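Fucose-binding lectin (Kordia periserrulae, PDB 6HTN) binds fucose and its methyl alpha-glycoside as a lectin with a beta-propeller fold, probably completed by pairing of two chains. Local coordinates at the interface of chains A and B. Residues are numbered along the deposited sequence; one frame, centred on the assembly and turned at random. Chains: chain A/B, Fucose-binding lectin.

Contact 1: the interface of chains A and B. Residues chain A 127, 142-144; chain B 19, 21, 28, 30, 39.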
ATOM      1  N   GLN A 127     -14.518   0.999   7.231  1.00 18.08           N
ATOM      2  CA  GLN A 127     -13.801   0.268   8.294  1.00 19.31           C
ATOM      3  C   GLN A 127     -14.823  -0.583   9.054  1.00 19.04           C
ATOM      4  O   GLN A 127     -15.831   0.014   9.586  1.00 21.44           O
ATOM      5  CB  GLN A 127     -13.184   1.230   9.295  1.00 19.19           C
ATOM      6  CG  GLN A 127     -12.144   2.190   8.771  1.00 21.37           C
ATOM      7  CD  GLN A 127     -11.454   2.947   9.891  1.00 27.42           C
ATOM      8  OE1 GLN A 127     -11.736   2.724  11.066  1.00 25.54           O
ATOM      9  NE2 GLN A 127     -10.534   3.847   9.557  1.00 22.84           N
ATOM     10  N   TYR A 142     -18.668  -0.828  15.874  1.00 18.96           N
ATOM     11  CA  TYR A 142     -17.593   0.136  15.571  1.00 16.69           C
ATOM     12  C   TYR A 142     -17.907   0.872  14.274  1.00 16.87           C
ATOM     13  O   TYR A 142     -18.274   0.249  13.249  1.00 17.85           O
ATOM     14  CB  TYR A 142     -16.251  -0.609  15.381  1.00 17.92           C
ATOM     15  CG  TYR A 142     -15.150   0.288  14.912  1.00 16.87           C
ATOM     16  CD1 TYR A 142     -14.379   1.017  15.792  1.00 15.79           C
ATOM     17  CD2 TYR A 142     -14.873   0.431  13.547  1.00 18.68           C
ATOM     18  CE1 TYR A 142     -13.380   1.874  15.396  1.00 16.54           C
ATOM     19  CE2 TYR A 142     -13.839   1.248  13.133  1.00 18.41           C
ATOM     20  CZ  TYR A 142     -13.099   1.996  14.038  1.00 17.61           C
ATOM     21  OH  TYR A 142     -12.091   2.820  13.638  1.00 18.75           O
ATOM     22  N   THR A 143     -17.721   2.174  14.338  1.00 19.52           N
ATOM     23  CA  THR A 143     -17.677   3.091  13.174  1.00 19.63           C
ATOM     24  C   THR A 143     -16.478   3.997  13.341  1.00 20.86           C
ATOM     25  O   THR A 143     -16.031   4.274  14.448  1.00 20.28           O
ATOM     26  CB  THR A 143     -18.960   3.951  13.035  1.00 20.27           C
ATOM     27  OG1 THR A 143     -19.091   4.702  14.235  1.00 24.12           O
ATOM     28  CG2 THR A 143     -20.156   3.056  12.809  1.00 22.03           C
ATOM     29  N   GLU A 144     -15.932   4.419  12.195  1.00 23.16           N
ATOM     30  CA  GLU A 144     -14.845   5.392  12.182  1.00 24.22           C
ATOM     31  C   GLU A 144     -15.376   6.749  12.667  1.00 28.35           C
ATOM     32  O   GLU A 144     -16.574   7.008  12.486  1.00 31.54           O
ATOM     33  CB  GLU A 144     -14.397   5.455  10.733  1.00 28.71           C
ATOM     34  CG  GLU A 144     -13.270   6.376  10.535  1.00 29.73           C
ATOM     35  CD  GLU A 144     -12.792   6.456   9.100  1.00 31.51           C
ATOM     36  OE1 GLU A 144     -13.260   5.622   8.225  1.00 28.89           O
ATOM     37  OE2 GLU A 144     -11.895   7.347   8.871  1.00 33.80           O
ATOM     38  OXT GLU A 144     -14.678   7.559  13.271  1.00 29.64           O
TER
ATOM     39  N   SER B  19      -6.289   4.763  13.475  1.00 16.88           N
ATOM     40  CA  SER B  19      -6.351   4.676  11.999  1.00 15.95           C
ATOM     41  C   SER B  19      -5.903   6.001  11.395  1.00 16.91           C
ATOM     42  O   SER B  19      -5.961   7.031  12.067  1.00 17.80           O
ATOM     43  CB  SER B  19      -7.659   4.211  11.509  1.00 16.58           C
ATOM     44  OG  SER B  19      -8.694   5.127  11.829  1.00 19.13           O
ATOM     45  N   GLN B  21      -6.708   8.917   8.883  1.00 18.50           N
ATOM     46  CA  GLN B  21      -7.918   9.454   8.240  1.00 18.57           C
ATOM     47  C   GLN B  21      -7.636   9.829   6.772  1.00 18.61           C
ATOM     48  O   GLN B  21      -6.701  10.600   6.511  1.00 21.01           O
ATOM     49  CB  GLN B  21      -8.480  10.647   8.992  1.00 20.10           C
ATOM     50  CG  GLN B  21      -8.915  10.260  10.369  1.00 22.41           C
ATOM     51  CD  GLN B  21      -9.250  11.453  11.219  1.00 24.73           C
ATOM     52  OE1 GLN B  21     -10.420  11.831  11.254  1.00 30.27           O
ATOM     53  NE2 GLN B  21      -8.284  12.015  11.914  1.00 21.63           N
ATOM     54  N   LEU B  28      -6.547   9.086  13.829  1.00 15.80           N
ATOM     55  CA  LEU B  28      -7.840   9.038  14.549  1.00 17.45           C
ATOM     56  C   LEU B  28      -7.682   8.031  15.664  1.00 18.92           C
ATOM     57  O   LEU B  28      -7.101   6.900  15.400  1.00 17.10           O
ATOM     58  CB  LEU B  28      -8.916   8.571  13.580  1.00 17.99           C
ATOM     59  CG  LEU B  28     -10.273   8.223  14.157  1.00 17.99           C
ATOM     60  CD1 LEU B  28     -10.951   9.419  14.812  1.00 19.30           C
ATOM     61  CD2 LEU B  28     -11.202   7.655  13.086  1.00 18.40           C
ATOM     62  N   ARG B  30     -10.319   5.897  18.094  1.00 16.29           N
ATOM     63  CA  ARG B  30     -11.689   5.540  18.450  1.00 15.66           C
ATOM     64  C   ARG B  30     -11.660   4.708  19.698  1.00 18.46           C
ATOM     65  O   ARG B  30     -10.807   3.807  19.823  1.00 16.77           O
ATOM     66  CB  ARG B  30     -12.408   4.853  17.310  1.00 16.21           C
ATOM     67  CG  ARG B  30     -12.599   5.725  16.087  1.00 16.44           C
ATOM     68  CD  ARG B  30     -13.701   6.772  16.300  1.00 17.83           C
ATOM     69  NE  ARG B  30     -15.003   6.186  16.180  1.00 17.21           N
ATOM     70  CZ  ARG B  30     -16.135   6.771  16.614  1.00 18.23           C
ATOM     71  NH1 ARG B  30     -16.067   7.923  17.260  1.00 21.48           N
ATOM     72  NH2 ARG B  30     -17.292   6.215  16.382  1.00 19.41           N
ATOM     73  N   ASP B  39     -14.599   9.567  19.943  1.00 18.53           N
ATOM     74  CA  ASP B  39     -13.290  10.038  19.473  1.00 17.63           C
ATOM     75  C   ASP B  39     -12.386  10.305  20.671  1.00 18.45           C
ATOM     76  O   ASP B  39     -12.722  11.145  21.545  1.00 21.05           O
ATOM     77  CB  ASP B  39     -13.413  11.306  18.637  1.00 21.91           C
ATOM     78  CG  ASP B  39     -13.937  11.130  17.234  1.00 24.32           C
ATOM     79  OD1 ASP B  39     -14.232  10.018  16.801  1.00 21.14           O
ATOM     80  OD2 ASP B  39     -13.969  12.168  16.549  1.00 27.65           O
TER
HETATM   81  O   HOH W   1      -9.728   4.390  14.300  1.00 17.97           O
HETATM   82  O   HOH W   2     -15.322   9.703  14.435  1.00 36.89           O
HETATM   83  O   HOH W   3      -9.424   6.891   9.652  1.00 36.92           O
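B:Arg30 reaches from strand 27-32 to the C-terminal residues A:Thr143 and A:Glu144, joining two chains of this beta-propeller lectin at what is probably a seam between blades. NE and NH2 of its guanidinium group converge side-on upon the backbone carbonyl O of A:Thr143, at 2.8 Å from NE and 3.0 Å from NH2. The oxygen lies close to the guanidinium plane, but NH2 approaches it from above the carbonyl plane, whereas NE is tilted from that plane by 21°. Bends at chi2 and chi3 (-75° and -78°) turn the arginine chain so that NE and NH2 point at this carbonyl. Its NH1 forms a salt bridge with B:Asp39 OD1, which should help hold the guanidinium group in place. A water over one face of that group, offset towards its rim, bridges the terminal OXT of A:Glu144 and B:Asp39 OD1.

Apolar packing accompanies this grip. CE1 of the A:Tyr142 ring packs against B:Arg30 CB at 3.7 Å, and the aliphatic CG of A:Glu144 lies 3.5 Å from CD2 of B:Leu28. A:Glu144 is stretched out, and its CG and terminal oxygen OXT both approach this leucine methyl from one side.

Towards its rim the contact becomes polar and hydrated. A:Gln127 extends its amide to B:Ser19, where NE2 donates a nearly straight bond of 3.2 Å to OG with the hydroxyl in the amide plane. The other end of that amide, OE1, accepts from the A:Tyr142 hydroxyl OH at 2.6 Å, which fixes its rotation. Two waters gather around the serine: one bridges the tyrosine hydroxyl and B:Ser19 OG, and another joins OG to the side-chain carboxylate of A:Glu144.

Contact 2: the interface of chains A and B. Residues chain A 117, 119, 129, 141-142; chain B 15, 17, 37.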
ATOM      1  N   ARG A 117     -11.742  -9.086  18.595  1.00 17.36           N
ATOM      2  CA  ARG A 117     -12.223  -8.029  17.686  1.00 17.26           C
ATOM      3  C   ARG A 117     -11.188  -7.858  16.575  1.00 16.81           C
ATOM      4  O   ARG A 117      -9.984  -7.696  16.872  1.00 16.94           O
ATOM      5  CB  ARG A 117     -12.433  -6.728  18.477  1.00 17.29           C
ATOM      6  CG  ARG A 117     -13.451  -6.838  19.615  1.00 17.84           C
ATOM      7  CD  ARG A 117     -14.846  -7.058  19.072  1.00 18.31           C
ATOM      8  NE  ARG A 117     -15.861  -7.068  20.138  1.00 17.19           N
ATOM      9  CZ  ARG A 117     -16.279  -8.180  20.764  1.00 21.81           C
ATOM     10  NH1 ARG A 117     -15.733  -9.370  20.508  1.00 19.79           N
ATOM     11  NH2 ARG A 117     -17.228  -8.086  21.695  1.00 21.67           N
ATOM     12  N   TYR A 119     -10.402  -5.748  12.840  1.00 16.26           N
ATOM     13  CA  TYR A 119     -10.781  -4.500  12.142  1.00 17.06           C
ATOM     14  C   TYR A 119     -10.103  -4.494  10.774  1.00 17.82           C
ATOM     15  O   TYR A 119      -8.900  -4.752  10.686  1.00 16.93           O
ATOM     16  CB  TYR A 119     -10.322  -3.283  12.942  1.00 18.58           C
ATOM     17  CG  TYR A 119     -10.916  -3.255  14.324  1.00 15.86           C
ATOM     18  CD1 TYR A 119     -10.341  -3.982  15.350  1.00 17.02           C
ATOM     19  CD2 TYR A 119     -12.088  -2.525  14.613  1.00 17.98           C
ATOM     20  CE1 TYR A 119     -10.899  -4.024  16.615  1.00 17.18           C
ATOM     21  CE2 TYR A 119     -12.629  -2.550  15.867  1.00 17.51           C
ATOM     22  CZ  TYR A 119     -12.046  -3.299  16.855  1.00 16.17           C
ATOM     23  OH  TYR A 119     -12.597  -3.417  18.112  1.00 16.46           O
ATOM     24  N   GLU A 129     -15.671  -3.781  11.971  1.00 16.22           N
ATOM     25  CA  GLU A 129     -15.255  -4.574  13.145  1.00 15.84           C
ATOM     26  C   GLU A 129     -15.990  -5.901  13.089  1.00 17.38           C
ATOM     27  O   GLU A 129     -17.224  -5.900  12.952  1.00 19.07           O
ATOM     28  CB  GLU A 129     -15.625  -3.835  14.411  1.00 16.58           C
ATOM     29  CG  GLU A 129     -15.375  -4.572  15.713  1.00 16.08           C
ATOM     30  CD  GLU A 129     -15.977  -3.872  16.928  1.00 16.77           C
ATOM     31  OE1 GLU A 129     -17.196  -3.572  16.837  1.00 17.85           O
ATOM     32  OE2 GLU A 129     -15.254  -3.646  17.931  1.00 18.10           O
ATOM     33  N   ALA A 141     -20.476  -2.827  16.424  1.00 19.57           N
ATOM     34  CA  ALA A 141     -21.007  -1.449  16.358  1.00 21.17           C
ATOM     35  C   ALA A 141     -19.935  -0.431  15.969  1.00 20.70           C
ATOM     36  O   ALA A 141     -20.256   0.740  15.725  1.00 19.94           O
ATOM     37  CB  ALA A 141     -21.567  -1.115  17.729  1.00 23.40           C
ATOM     38  N   TYR A 142     -18.668  -0.828  15.874  1.00 18.96           N
ATOM     39  CA  TYR A 142     -17.593   0.136  15.571  1.00 16.69           C
ATOM     40  C   TYR A 142     -17.907   0.872  14.274  1.00 16.87           C
ATOM     41  O   TYR A 142     -18.274   0.249  13.249  1.00 17.85           O
ATOM     42  CB  TYR A 142     -16.251  -0.609  15.381  1.00 17.92           C
ATOM     43  CG  TYR A 142     -15.150   0.288  14.912  1.00 16.87           C
ATOM     44  CD1 TYR A 142     -14.379   1.017  15.792  1.00 15.79           C
ATOM     45  CD2 TYR A 142     -14.873   0.431  13.547  1.00 18.68           C
ATOM     46  CE1 TYR A 142     -13.380   1.874  15.396  1.00 16.54           C
ATOM     47  CE2 TYR A 142     -13.839   1.248  13.133  1.00 18.41           C
ATOM     48  CZ  TYR A 142     -13.099   1.996  14.038  1.00 17.61           C
ATOM     49  OH  TYR A 142     -12.091   2.820  13.638  1.00 18.75           O
TER
ATOM     50  N   LEU B  15     -11.306  -0.548  24.588  1.00 16.87           N
ATOM     51  CA  LEU B  15     -10.709  -0.759  23.247  1.00 16.86           C
ATOM     52  C   LEU B  15     -10.198   0.587  22.760  1.00 17.70           C
ATOM     53  O   LEU B  15     -10.873   1.641  22.951  1.00 17.14           O
ATOM     54  CB  LEU B  15     -11.753  -1.299  22.274  1.00 15.36           C
ATOM     55  CG  LEU B  15     -12.515  -2.556  22.636  1.00 18.10           C
ATOM     56  CD1 LEU B  15     -13.626  -2.862  21.628  1.00 19.44           C
ATOM     57  CD2 LEU B  15     -11.564  -3.738  22.751  1.00 20.39           C
ATOM     58  N   ILE B  17      -8.725   2.048  19.016  1.00 16.44           N
ATOM     59  CA  ILE B  17      -8.501   1.666  17.603  1.00 15.62           C
ATOM     60  C   ILE B  17      -7.919   2.896  16.917  1.00 15.86           C
ATOM     61  O   ILE B  17      -8.572   3.963  16.890  1.00 17.13           O
ATOM     62  CB  ILE B  17      -9.806   1.199  16.970  1.00 15.88           C
ATOM     63  CG1 ILE B  17     -10.544   0.146  17.789  1.00 16.82           C
ATOM     64  CG2 ILE B  17      -9.565   0.804  15.529  1.00 15.99           C
ATOM     65  CD1 ILE B  17      -9.760  -1.096  18.081  1.00 16.99           C
ATOM     66  N   TRP B  37     -18.848   3.971  21.047  1.00 18.78           N
ATOM     67  CA  TRP B  37     -17.598   4.461  20.473  1.00 18.68           C
ATOM     68  C   TRP B  37     -17.526   5.980  20.553  1.00 18.84           C
ATOM     69  O   TRP B  37     -18.577   6.640  20.304  1.00 20.03           O
ATOM     70  CB  TRP B  37     -17.479   3.948  19.050  1.00 16.66           C
ATOM     71  CG  TRP B  37     -17.217   2.480  18.996  1.00 16.79           C
ATOM     72  CD1 TRP B  37     -18.109   1.473  18.777  1.00 16.05           C
ATOM     73  CD2 TRP B  37     -15.937   1.832  19.181  1.00 16.51           C
ATOM     74  NE1 TRP B  37     -17.498   0.254  18.810  1.00 18.38           N
ATOM     75  CE2 TRP B  37     -16.176   0.451  19.067  1.00 16.20           C
ATOM     76  CE3 TRP B  37     -14.658   2.317  19.414  1.00 16.06           C
ATOM     77  CZ2 TRP B  37     -15.135  -0.476  19.181  1.00 17.38           C
ATOM     78  CZ3 TRP B  37     -13.598   1.405  19.503  1.00 16.68           C
ATOM     79  CH2 TRP B  37     -13.874   0.038  19.405  1.00 15.77           C
TER
HETATM   80  O   HOH W   4      -9.728   4.390  14.300  1.00 17.97           O
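The indole of B:Trp37 is met on one face by A:Tyr142, whose ring edge points at it in a perpendicular, edge-to-face arrangement with centroids 4.9 Å apart for the six-membered ring. CD1 of the tyrosine stands over the indole, while its backbone CA covers the five-membered ring at 3.6 Å from the centroid. Beside this pair, B:Ile17 puts its CD1 methyl over a face of the A:Tyr119 ring, off-centre towards the phenol end and 3.4 Å from CZ. With chi1 at -50°, the isoleucine spans the adjoining tyrosines, CG1 turned towards A:Tyr119 and CG2 3.7 Å from the A:Tyr142 hydroxyl OH. B:Leu15 adds its CD1 methyl near the A:Tyr119 hydroxyl.

A:Glu129 touches the indole too, its OE2 3.4 Å from CZ2 of B:Trp37, and also positions both tyrosines. OE2 accepts from A:Tyr119 OH at 2.7 Å on its anti side, and the backbone N of A:Tyr142 donates a longer bond of 3.3 Å to OE1 from above the carboxylate plane. CD2 of A:Tyr119 also backs the A:Tyr142 ring over its centre. The water shared by the A:Tyr142 hydroxyl and B:Ser19 also reaches the carbonyl O of B:Ile17.

A:Arg117, A:Glu129, A:Ala141 and A:Tyr142, like B:Leu15 and B:Trp37, belong to fucoside pockets, which suggests a sugar site assembled from both chains, where strands 114-121 and 127-132 and the loop bearing A:Ala141 and A:Tyr142 meet strands 13-20 and 37-39 of the other chain, probably between adjacent propeller blades.

Contacts 1 and 2 are neighbouring stretches of one seam, their C-alpha centres about 8 Å apart, and A:Tyr142 belongs to both. Strand 127-132 of chain A and strands 13-20 and 37-39 of chain B also run through both. Contact 1 anchors the chain terminus, whereas contact 2 brings together residues of fucoside pockets, so the first probably helps to hold the second in register. Because the interface is two-fold symmetric, the end of each chain meets the start of the other, as expected if two chains close a propeller ring with sugar sites at both seams; this pair would be one part of the four-chain assembly.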